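Local coordinates for protein insecticidal Delta-Endotoxin Cry8Ea1 (Bacillus Thuringiensis, PDB 3EB7) that kills insect larvae, notably those of the underground pest Holotrichia parallela, probably by inserting into gut-cell membranes and forming pores, at residues N296-W301 / P383-I388; V242-I247 / V397-E402; F279-S284 / Q305-P310; S268-G273 / Y418-R423. All blocks are in the same frame, centred on the assembly; numbering follows the deposited sequence.

Contact 1 (N296-W301 / P383-I388); sequences NYLKKW and PGSEGI. With SO4 (sulfate ion), chain E.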
# COMPACT_ATOMS: atom_id res chain seq x y z
N ASN A 296 -27.97 -11.53 31.56
CA ASN A 296 -27.49 -11.09 30.28
C ASN A 296 -26.83 -9.73 30.42
O ASN A 296 -27.45 -8.75 30.86
CB ASN A 296 -28.63 -11.04 29.27
CG ASN A 296 -28.86 -12.36 28.62
OD1 ASN A 296 -28.69 -13.40 29.24
ND2 ASN A 296 -29.22 -12.33 27.36
N TYR A 297 -25.57 -9.66 30.03
CA TYR A 297 -24.89 -8.37 30.09
C TYR A 297 -23.76 -8.30 29.11
O TYR A 297 -23.11 -9.30 28.82
CB TYR A 297 -24.36 -8.08 31.50
CG TYR A 297 -23.40 -9.13 32.03
CD1 TYR A 297 -23.87 -10.18 32.80
CD2 TYR A 297 -22.05 -9.08 31.74
CE1 TYR A 297 -22.99 -11.16 33.31
CE2 TYR A 297 -21.15 -10.06 32.23
CZ TYR A 297 -21.64 -11.09 33.01
OH TYR A 297 -20.79 -12.04 33.52
N LEU A 298 -23.54 -7.07 28.64
CA LEU A 298 -22.46 -6.73 27.74
C LEU A 298 -21.49 -5.74 28.40
O LEU A 298 -21.87 -4.59 28.72
CB LEU A 298 -23.03 -6.19 26.41
CG LEU A 298 -22.12 -5.71 25.25
CD1 LEU A 298 -21.23 -6.85 24.70
CD2 LEU A 298 -22.96 -5.01 24.12
N LYS A 299 -20.26 -6.18 28.60
CA LYS A 299 -19.20 -5.24 28.97
C LYS A 299 -18.40 -4.92 27.72
O LYS A 299 -17.79 -5.81 27.10
CB LYS A 299 -18.30 -5.80 30.03
CG LYS A 299 -18.86 -5.86 31.38
CD LYS A 299 -17.92 -6.74 32.20
CE LYS A 299 -18.04 -6.46 33.65
NZ LYS A 299 -17.51 -7.67 34.36
N LYS A 300 -18.39 -3.64 27.35
CA LYS A 300 -17.95 -3.26 26.01
C LYS A 300 -17.04 -2.04 26.02
O LYS A 300 -17.02 -1.28 26.96
CB LYS A 300 -19.16 -3.05 25.09
CG LYS A 300 -20.14 -2.01 25.56
CD LYS A 300 -21.17 -1.70 24.44
CE LYS A 300 -22.48 -1.05 24.96
NZ LYS A 300 -22.21 0.32 25.41
N TRP A 301 -16.30 -1.89 24.94
CA TRP A 301 -15.39 -0.78 24.68
C TRP A 301 -16.25 0.46 24.40
O TRP A 301 -16.94 0.54 23.33
CB TRP A 301 -14.58 -1.19 23.44
CG TRP A 301 -13.49 -0.25 22.90
CD1 TRP A 301 -13.50 1.14 22.85
CD2 TRP A 301 -12.26 -0.66 22.27
NE1 TRP A 301 -12.33 1.59 22.25
CE2 TRP A 301 -11.57 0.52 21.87
CE3 TRP A 301 -11.69 -1.91 22.00
CZ2 TRP A 301 -10.32 0.47 21.25
CZ3 TRP A 301 -10.43 -1.95 21.39
CH2 TRP A 301 -9.77 -0.76 21.02
N PRO A 383 -13.31 -7.94 29.14
CA PRO A 383 -13.85 -7.71 30.50
C PRO A 383 -14.92 -8.73 30.93
O PRO A 383 -15.09 -8.93 32.13
CB PRO A 383 -14.42 -6.29 30.44
CG PRO A 383 -14.53 -5.98 28.95
CD PRO A 383 -13.65 -6.86 28.19
N GLY A 384 -15.60 -9.38 29.98
CA GLY A 384 -16.50 -10.50 30.28
C GLY A 384 -17.95 -10.21 29.99
O GLY A 384 -18.53 -9.34 30.60
N SER A 385 -18.52 -10.90 29.01
CA SER A 385 -19.92 -10.74 28.65
C SER A 385 -20.61 -12.09 28.70
O SER A 385 -19.96 -13.14 28.71
CB SER A 385 -20.04 -10.12 27.26
OG SER A 385 -19.48 -8.80 27.23
N GLU A 386 -21.94 -12.05 28.73
CA GLU A 386 -22.75 -13.26 28.86
C GLU A 386 -24.12 -13.06 28.19
O GLU A 386 -24.70 -11.98 28.26
CB GLU A 386 -22.91 -13.62 30.34
CG GLU A 386 -22.55 -15.08 30.72
CD GLU A 386 -21.10 -15.52 30.39
OE1 GLU A 386 -20.21 -15.39 31.27
OE2 GLU A 386 -20.85 -16.04 29.27
N GLY A 387 -24.61 -14.12 27.53
CA GLY A 387 -25.92 -14.11 26.86
C GLY A 387 -26.06 -13.14 25.70
O GLY A 387 -27.15 -12.65 25.44
N ILE A 388 -24.97 -12.85 24.99
CA ILE A 388 -25.00 -11.88 23.93
C ILE A 388 -24.95 -12.53 22.53
O ILE A 388 -24.45 -13.66 22.38
CB ILE A 388 -23.84 -10.89 24.05
CG1 ILE A 388 -22.52 -11.66 24.26
CG2 ILE A 388 -24.10 -9.91 25.17
CD1 ILE A 388 -21.35 -11.09 23.52
S SO4 E . -19.48 -7.65 37.34
O1 SO4 E . -20.38 -7.86 38.48
O2 SO4 E . -18.12 -7.46 37.82
O3 SO4 E . -19.60 -8.86 36.50
O4 SO4 E . -19.86 -6.48 36.54
O HOH W 1 -16.74 -8.45 27.23
O HOH W 2 -16.78 -10.08 33.81

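Contact 2 (V242-I247 / V397-E402); sequences VYTDPI and VELPPE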
# COMPACT_ATOMS: atom_id res chain seq x y z
N VAL A 242 -4.38 1.70 5.54
CA VAL A 242 -5.66 1.10 5.13
C VAL A 242 -6.51 0.88 6.38
O VAL A 242 -5.99 0.71 7.48
CB VAL A 242 -5.50 -0.24 4.33
CG1 VAL A 242 -4.81 -0.01 2.95
CG2 VAL A 242 -4.74 -1.30 5.15
N TYR A 243 -7.83 0.91 6.21
CA TYR A 243 -8.73 0.73 7.32
C TYR A 243 -9.56 -0.52 7.13
O TYR A 243 -10.16 -0.71 6.05
CB TYR A 243 -9.62 1.94 7.45
CG TYR A 243 -8.89 3.22 7.79
CD1 TYR A 243 -8.13 3.92 6.82
CD2 TYR A 243 -8.97 3.75 9.07
CE1 TYR A 243 -7.47 5.14 7.16
CE2 TYR A 243 -8.31 4.97 9.40
CZ TYR A 243 -7.58 5.64 8.45
OH TYR A 243 -6.98 6.81 8.81
N THR A 244 -9.61 -1.37 8.16
CA THR A 244 -10.47 -2.57 8.12
C THR A 244 -11.93 -2.19 8.33
O THR A 244 -12.22 -1.05 8.68
CB THR A 244 -10.01 -3.70 9.13
OG1 THR A 244 -9.75 -3.14 10.41
CG2 THR A 244 -8.76 -4.39 8.62
N ASP A 245 -12.87 -3.13 8.14
CA ASP A 245 -14.29 -2.79 8.29
C ASP A 245 -14.58 -2.40 9.76
O ASP A 245 -13.93 -2.89 10.67
CB ASP A 245 -15.22 -3.92 7.83
CG ASP A 245 -15.26 -4.13 6.29
OD1 ASP A 245 -14.69 -3.37 5.45
OD2 ASP A 245 -15.89 -5.13 5.89
N PRO A 246 -15.54 -1.49 9.99
CA PRO A 246 -15.87 -1.17 11.38
C PRO A 246 -16.25 -2.44 12.23
O PRO A 246 -16.88 -3.39 11.71
CB PRO A 246 -17.06 -0.21 11.22
CG PRO A 246 -16.87 0.43 9.93
CD PRO A 246 -16.32 -0.67 9.04
N ILE A 247 -15.84 -2.44 13.51
CA ILE A 247 -16.03 -3.60 14.37
C ILE A 247 -17.37 -3.50 15.08
O ILE A 247 -17.47 -3.12 16.27
CB ILE A 247 -14.84 -3.82 15.34
CG1 ILE A 247 -13.52 -3.79 14.53
CG2 ILE A 247 -14.99 -5.18 16.04
CD1 ILE A 247 -12.28 -3.64 15.36
N VAL A 397 -8.62 -11.91 7.36
CA VAL A 397 -9.54 -12.05 6.25
C VAL A 397 -9.38 -10.84 5.28
O VAL A 397 -9.37 -10.99 4.05
CB VAL A 397 -11.02 -12.23 6.77
CG1 VAL A 397 -12.05 -12.14 5.64
CG2 VAL A 397 -11.16 -13.56 7.51
N GLU A 398 -9.23 -9.64 5.84
CA GLU A 398 -9.11 -8.40 5.07
C GLU A 398 -7.64 -8.08 4.76
O GLU A 398 -7.30 -7.68 3.64
CB GLU A 398 -9.81 -7.26 5.82
CG GLU A 398 -11.21 -7.67 6.27
CD GLU A 398 -12.02 -6.55 6.91
OE1 GLU A 398 -13.16 -6.81 7.37
OE2 GLU A 398 -11.55 -5.39 6.93
N LEU A 399 -6.77 -8.35 5.73
CA LEU A 399 -5.31 -8.17 5.64
C LEU A 399 -4.48 -9.48 5.86
O LEU A 399 -3.73 -9.62 6.88
CB LEU A 399 -4.92 -7.10 6.67
CG LEU A 399 -5.52 -5.72 6.41
CD1 LEU A 399 -5.13 -4.77 7.49
CD2 LEU A 399 -5.09 -5.17 5.04
N PRO A 400 -4.57 -10.43 4.89
CA PRO A 400 -3.93 -11.74 5.07
C PRO A 400 -2.42 -11.67 5.06
O PRO A 400 -1.85 -10.68 4.61
CB PRO A 400 -4.42 -12.57 3.85
CG PRO A 400 -4.71 -11.56 2.80
CD PRO A 400 -5.29 -10.36 3.59
N PRO A 401 -1.76 -12.72 5.57
CA PRO A 401 -0.31 -12.83 5.40
C PRO A 401 0.08 -12.97 3.91
O PRO A 401 -0.79 -13.26 3.07
CB PRO A 401 0.05 -14.10 6.20
CG PRO A 401 -1.06 -14.31 7.11
CD PRO A 401 -2.29 -13.83 6.38
N GLU A 402 1.36 -12.76 3.62
CA GLU A 402 1.87 -12.76 2.26
C GLU A 402 2.03 -14.18 1.72
O GLU A 402 2.26 -14.38 0.52
CB GLU A 402 3.22 -12.01 2.21
CG GLU A 402 3.05 -10.50 2.28
CD GLU A 402 4.36 -9.71 2.28
OE1 GLU A 402 5.43 -10.32 2.01
OE2 GLU A 402 4.30 -8.47 2.56

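Contact 3 (F279-S284 / Q305-P310); sequences FITRLS and QISSQP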
# COMPACT_ATOMS: atom_id res chain seq x y z
N PHE A 279 3.60 5.16 14.52
CA PHE A 279 3.48 3.83 15.14
C PHE A 279 2.76 3.97 16.45
O PHE A 279 3.09 4.89 17.21
CB PHE A 279 4.85 3.20 15.38
CG PHE A 279 5.56 2.83 14.12
CD1 PHE A 279 6.49 3.71 13.53
CD2 PHE A 279 5.28 1.62 13.49
CE1 PHE A 279 7.13 3.36 12.32
CE2 PHE A 279 5.91 1.26 12.31
CZ PHE A 279 6.83 2.13 11.72
N ILE A 280 1.80 3.09 16.71
CA ILE A 280 1.13 3.01 18.00
C ILE A 280 2.12 2.69 19.11
O ILE A 280 2.97 1.81 18.95
CB ILE A 280 -0.09 2.00 17.98
CG1 ILE A 280 -0.89 2.07 19.27
CG2 ILE A 280 0.37 0.53 17.74
CD1 ILE A 280 -2.33 1.52 19.14
N THR A 281 2.02 3.42 20.23
CA THR A 281 2.85 3.18 21.43
C THR A 281 2.07 2.75 22.69
O THR A 281 2.59 2.05 23.56
CB THR A 281 3.72 4.41 21.77
OG1 THR A 281 2.87 5.51 22.10
CG2 THR A 281 4.65 4.78 20.60
N ARG A 282 0.82 3.16 22.79
CA ARG A 282 0.03 2.80 23.96
C ARG A 282 -1.44 2.89 23.63
O ARG A 282 -1.85 3.75 22.84
CB ARG A 282 0.41 3.71 25.12
CG ARG A 282 0.04 3.15 26.49
CD ARG A 282 0.71 3.91 27.66
NE ARG A 282 0.41 3.21 28.93
CZ ARG A 282 1.07 2.15 29.39
NH1 ARG A 282 2.13 1.67 28.71
NH2 ARG A 282 0.68 1.58 30.53
N LEU A 283 -2.25 1.98 24.20
CA LEU A 283 -3.73 2.10 24.09
C LEU A 283 -4.37 1.86 25.45
O LEU A 283 -4.05 0.87 26.09
CB LEU A 283 -4.25 1.01 23.16
CG LEU A 283 -5.40 1.17 22.16
CD1 LEU A 283 -6.17 -0.12 22.18
CD2 LEU A 283 -6.27 2.33 22.42
N SER A 284 -5.26 2.74 25.89
CA SER A 284 -6.09 2.46 27.07
C SER A 284 -7.51 2.29 26.64
O SER A 284 -8.00 3.14 25.94
CB SER A 284 -6.06 3.59 28.12
OG SER A 284 -4.77 3.78 28.62
N GLN A 305 -8.00 5.78 24.79
CA GLN A 305 -6.97 6.78 24.73
C GLN A 305 -5.84 6.12 23.96
O GLN A 305 -5.43 5.01 24.26
CB GLN A 305 -6.56 7.16 26.16
CG GLN A 305 -5.97 8.52 26.27
CD GLN A 305 -5.10 8.72 27.50
OE1 GLN A 305 -5.38 9.57 28.31
NE2 GLN A 305 -4.03 7.95 27.62
N ILE A 306 -5.35 6.76 22.94
CA ILE A 306 -4.36 6.13 22.08
C ILE A 306 -3.17 7.04 21.90
O ILE A 306 -3.32 8.24 21.69
CB ILE A 306 -4.98 5.70 20.69
CG1 ILE A 306 -3.92 5.01 19.80
CG2 ILE A 306 -5.66 6.90 19.96
CD1 ILE A 306 -4.51 4.25 18.63
N SER A 307 -1.97 6.47 21.98
CA SER A 307 -0.74 7.21 21.76
C SER A 307 -0.03 6.62 20.57
O SER A 307 0.04 5.38 20.42
CB SER A 307 0.19 7.18 22.99
OG SER A 307 -0.40 7.80 24.12
N SER A 308 0.50 7.51 19.73
CA SER A 308 1.38 7.15 18.60
C SER A 308 2.54 8.11 18.46
O SER A 308 2.57 9.22 19.06
CB SER A 308 0.60 7.13 17.29
OG SER A 308 -0.13 8.34 17.11
N GLN A 309 3.46 7.72 17.59
CA GLN A 309 4.73 8.36 17.45
C GLN A 309 5.29 8.17 16.05
O GLN A 309 5.49 7.03 15.64
CB GLN A 309 5.71 7.72 18.45
CG GLN A 309 6.85 8.59 18.73
CD GLN A 309 7.96 7.89 19.46
OE1 GLN A 309 9.05 8.43 19.58
NE2 GLN A 309 7.69 6.71 19.96
N PRO A 310 5.62 9.29 15.35
CA PRO A 310 6.46 9.29 14.13
C PRO A 310 7.86 8.75 14.45
O PRO A 310 8.31 8.83 15.61
CB PRO A 310 6.57 10.79 13.75
CG PRO A 310 5.55 11.50 14.52
CD PRO A 310 5.26 10.66 15.76

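Contact 4 (S268-G273 / Y418-R423); sequences STFIRG and YVTFIR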
# COMPACT_ATOMS: atom_id res chain seq x y z
N SER A 268 -15.38 11.66 8.18
CA SER A 268 -14.61 12.64 8.93
C SER A 268 -14.25 12.19 10.39
O SER A 268 -13.40 12.78 11.04
CB SER A 268 -15.29 14.01 8.85
OG SER A 268 -16.15 14.15 9.96
N THR A 269 -14.84 11.09 10.86
CA THR A 269 -14.57 10.59 12.21
C THR A 269 -13.75 9.28 12.24
O THR A 269 -12.83 9.15 13.07
CB THR A 269 -15.87 10.39 13.02
OG1 THR A 269 -16.73 11.52 12.88
CG2 THR A 269 -15.57 10.15 14.46
N PHE A 270 -14.09 8.31 11.37
CA PHE A 270 -13.36 7.04 11.32
C PHE A 270 -11.94 7.14 10.72
O PHE A 270 -11.05 6.34 11.07
CB PHE A 270 -14.13 6.01 10.52
CG PHE A 270 -15.16 5.26 11.31
CD1 PHE A 270 -16.24 4.67 10.66
CD2 PHE A 270 -15.07 5.12 12.69
CE1 PHE A 270 -17.19 3.93 11.35
CE2 PHE A 270 -16.02 4.36 13.41
CZ PHE A 270 -17.07 3.78 12.75
N ILE A 271 -11.76 8.09 9.80
CA ILE A 271 -10.55 8.30 9.06
C ILE A 271 -9.79 9.46 9.72
O ILE A 271 -10.36 10.51 10.03
CB ILE A 271 -10.86 8.61 7.54
CG1 ILE A 271 -11.73 7.50 6.94
CG2 ILE A 271 -9.57 8.77 6.68
CD1 ILE A 271 -11.18 6.09 7.14
N ARG A 272 -8.50 9.23 9.95
CA ARG A 272 -7.64 10.17 10.62
C ARG A 272 -7.40 11.33 9.69
O ARG A 272 -7.16 11.12 8.50
CB ARG A 272 -6.27 9.51 10.89
CG ARG A 272 -6.25 8.60 12.09
CD ARG A 272 -4.98 8.91 12.91
NE ARG A 272 -3.97 7.96 12.54
CZ ARG A 272 -2.70 7.99 12.90
NH1 ARG A 272 -2.20 8.95 13.67
NH2 ARG A 272 -1.92 7.00 12.49
N GLY A 273 -7.39 12.54 10.24
CA GLY A 273 -6.66 13.62 9.59
C GLY A 273 -5.30 13.18 9.04
O GLY A 273 -4.65 12.24 9.53
N TYR A 418 -3.57 2.31 14.27
CA TYR A 418 -4.40 3.25 14.99
C TYR A 418 -5.81 2.67 15.18
O TYR A 418 -6.19 1.69 14.53
CB TYR A 418 -4.44 4.57 14.19
CG TYR A 418 -4.54 5.81 15.07
CD1 TYR A 418 -3.40 6.32 15.72
CD2 TYR A 418 -5.76 6.47 15.24
CE1 TYR A 418 -3.52 7.47 16.54
CE2 TYR A 418 -5.88 7.61 16.04
CZ TYR A 418 -4.76 8.09 16.69
OH TYR A 418 -4.89 9.19 17.48
N VAL A 419 -6.56 3.30 16.09
CA VAL A 419 -7.96 3.02 16.37
C VAL A 419 -8.76 4.32 16.48
O VAL A 419 -8.44 5.20 17.31
CB VAL A 419 -8.13 2.23 17.70
CG1 VAL A 419 -9.54 1.65 17.80
CG2 VAL A 419 -7.10 1.08 17.84
N THR A 420 -9.81 4.45 15.65
CA THR A 420 -10.81 5.52 15.76
C THR A 420 -12.13 4.91 16.23
O THR A 420 -12.27 3.69 16.32
CB THR A 420 -11.00 6.25 14.44
OG1 THR A 420 -11.43 5.31 13.44
CG2 THR A 420 -9.66 6.88 14.03
N PHE A 421 -13.12 5.75 16.53
CA PHE A 421 -14.27 5.26 17.27
C PHE A 421 -15.44 6.21 17.09
O PHE A 421 -15.23 7.41 16.91
CB PHE A 421 -13.84 5.11 18.75
CG PHE A 421 -14.85 4.47 19.66
CD1 PHE A 421 -14.96 3.09 19.75
CD2 PHE A 421 -15.63 5.24 20.51
CE1 PHE A 421 -15.91 2.48 20.61
CE2 PHE A 421 -16.56 4.65 21.38
CZ PHE A 421 -16.70 3.27 21.44
N ILE A 422 -16.66 5.66 17.08
CA ILE A 422 -17.88 6.44 17.29
C ILE A 422 -18.65 5.80 18.44
O ILE A 422 -18.45 4.63 18.74
CB ILE A 422 -18.81 6.50 16.02
CG1 ILE A 422 -19.31 5.09 15.64
CG2 ILE A 422 -18.10 7.14 14.86
CD1 ILE A 422 -20.26 5.02 14.45
N ARG A 423 -19.55 6.58 19.05
CA ARG A 423 -20.45 6.16 20.13
C ARG A 423 -21.86 5.97 19.59
O ARG A 423 -22.22 6.60 18.61
CB ARG A 423 -20.52 7.25 21.21
CG ARG A 423 -19.59 7.05 22.42
CD ARG A 423 -20.05 5.87 23.23
NE ARG A 423 -20.22 6.20 24.62
CZ ARG A 423 -20.84 5.44 25.53
NH1 ARG A 423 -21.38 4.25 25.22
NH2 ARG A 423 -20.91 5.91 26.76

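Contact 1 (N296-W301 / P383-I388)
Y297 and E386 trade backbone hydrogen bonds as a single antiparallel bridge: Y297 N reaches E386 O at 3.0 Å, and E386 N returns to Y297 O at 3.0 Å, nearly along the C=O axis. The bridge ties strand 296-310, near its start, to the loop between strands 376-381 and 389-394, so it joins two of the three antiparallel sheets of the beta-prism domain of a Cry toxin at the protein surface. The side chains of the bridged pair run side by side. E386 CB lies over one face of the Y297 ring, 4.1 Å from the centroid, a CH-pi contact offset toward the rim, while G384 O sits at the edge, in the ring plane, 3.2 Å from CE2. The ring also has a cation-pi partner in R289.

One step along, S385 OG, anti to its carbonyl carbon (chi1 -64°), accepts K299 N at 3.1 Å and donates to a water that takes a second proton from G384 N and gives one to K299 O. The K299 chain, extended beyond CG, passes G384 O and P383. L298 CB meets I388 CG2, and L351 and S362 pack around them. At the end of the lysine chain, K299 NZ donates to a water 2.6 Å away that donates in turn to P383 O, and makes a weak bond to an oxygen of a sulfate probably from the crystallisation liquor.

Contact 2 (V242-I247 / V397-E402)
T244 and E398 have the nearest CA atoms, 6.7 Å apart, and no hydrogen bond links main chain to main chain, so side chains of one or both segments make the contact. E398 does most of the work. Its chain is extended beyond CG, with CD anti to CA (chi2 -174°), and OE2 accepts the backbone N-H of D245 at 2.9 Å through its syn lone pair, with 154° at the hydrogen. The same oxygen comes within 3.2 Å of T244 CB.

The D245 carboxylate lies obliquely to that of E398, their planes 60° apart, and D245 OD2 is 3.5 Å from E398 OE1. Two like charges so near would be costly alone, but R209 forms salt bridges to D245 OD1 and E398 OE2 and also bonds to Y243 O, which probably keeps both acids ionised. R209 belongs to helix 198-220 of the N-terminal helical domain, so this is a point where the beta-prism domain of the three-domain toxin is joined to the helical bundle: the run from strand 241-243 and the end of short helix 395-398 come together at one arginine.

Next to the acids the contact is apolar. T244 turns CG2 toward L399 CD1, 3.8 Å away, while its OG1, set between the backbone N and the carbonyl carbon (chi1 47°), bonds to F430 O and W432 NE1. V242 and L399 run past one another, pointing opposite ways, V242 CG2 at 3.9 Å from L399 CD2, and W432 packs against the same leucine.

Contact 3 (F279-S284 / Q305-P310)
I280 and I306 cross at about a right angle, their CD1 atoms 3.5 Å apart, on one face of the beta hairpin made by strands 278-292 and 296-310. The hairpin is the central pair of a four-stranded antiparallel sheet of the beta-prism domain, and it carries a classic beta bulge in which T281 and R282 both face S307. CG1 is anti to the backbone N in both isoleucines, and chi2 near 160° carries each CD1 out to the meeting point. L283 lies obliquely to I306: its CD2 is 4.0 Å from I306 CB and 3.4 Å from Q305 O. S308 belongs to this face too, and Y418 of strand 414-422 packs on both I306 and S308.

The bulge breaks the alternation: T281 and R282 follow one another on roughly the same side, away from I280. The T281 methyl CG2 crosses the Q309 side chain at about a right angle, 3.8 Å from Q309 CB, while OG1, set between the backbone N and the carbonyl carbon (chi1 63°), comes close to S307 CB. S307 O takes T281 N at 2.8 Å, nearly straight at 174°, with the donor above the carbonyl plane, and also a weak bond from R282 N. S307 N closes the bulge with a bond to R282 O.

On the opposite face from the isoleucines, R282, S284, Q305 and S307 line up, and S307 OG is hydrogen-bonded to T317 OG1 of the next strand. S284 and Q305 stand CB to CB at 4.1 Å; beneath them S284 N reaches Q305 O at 2.8 Å in the carbonyl plane, and Q305 N bonds back to S284 O.

Contact 4 (S268-G273 / Y418-R423)
R272 lays its guanidinium flat on the Y418 ring, planes 4° apart, with R272 CZ 3.4 Å from Y418 CD1. This is stack and cation-pi contact together. The arginine CD sits over the same face, 3.6 Å from the ring centroid, so the aliphatic part adds a CH-pi contact. Bends at chi2 and chi3 fold the chain across the ring, and the two side chains cross at about a right angle. The arginine has charged partners besides: NH2 makes salt bridges to D278 and E241, which would hold the group from turning on the ring.

A single hydrogen bond spans the segments. T420 OG1 donates to F270 O at 2.6 Å, a short bond that arrives well off the carbonyl axis (C=O...donor angle 114°). OG1 stands between the backbone N and the carbonyl carbon (chi1 60°), which brings it to F270 O. Here helix 263-270 and the residues after it lie against strand 414-422, an outermost strand of a three-stranded antiparallel sheet in the beta-prism domain of the toxin.

Apolar packing covers the rest. F270 and I422 cross obliquely: F270 CE2 meets I422 CG2 at 3.8 Å, and F270 CZ is as close to I422 CD1. W201 and W256 also meet the phenylalanine. T269 CG2 lies 4.0 Å from I422 CG2, the two side chains at about a right angle, while T269 OG1 bonds to T265 O.

Overall arrangement
Contact 1 is at the surface, far out in the beta-prism; contacts 2, 3 and 4 are buried. Contacts 1 and 3 share strand 296-310, one binding it to a loop through a lone bridge and waters, the other to its hairpin partner through a run of main-chain bonds interrupted by a bulge. Contacts 2 and 4 rely on side chains instead, an arginine bridging acids in one and lying on an aromatic ring in the other, and they meet where Y243 OH bonds to R272 N. Contact 4 also touches contact 3, with I306 CD1 near V419, and contact 1, where W301 packs on F421 and V419. Contact 2 adjoins the helical domain; its centre is about 25 Å from that of contact 1.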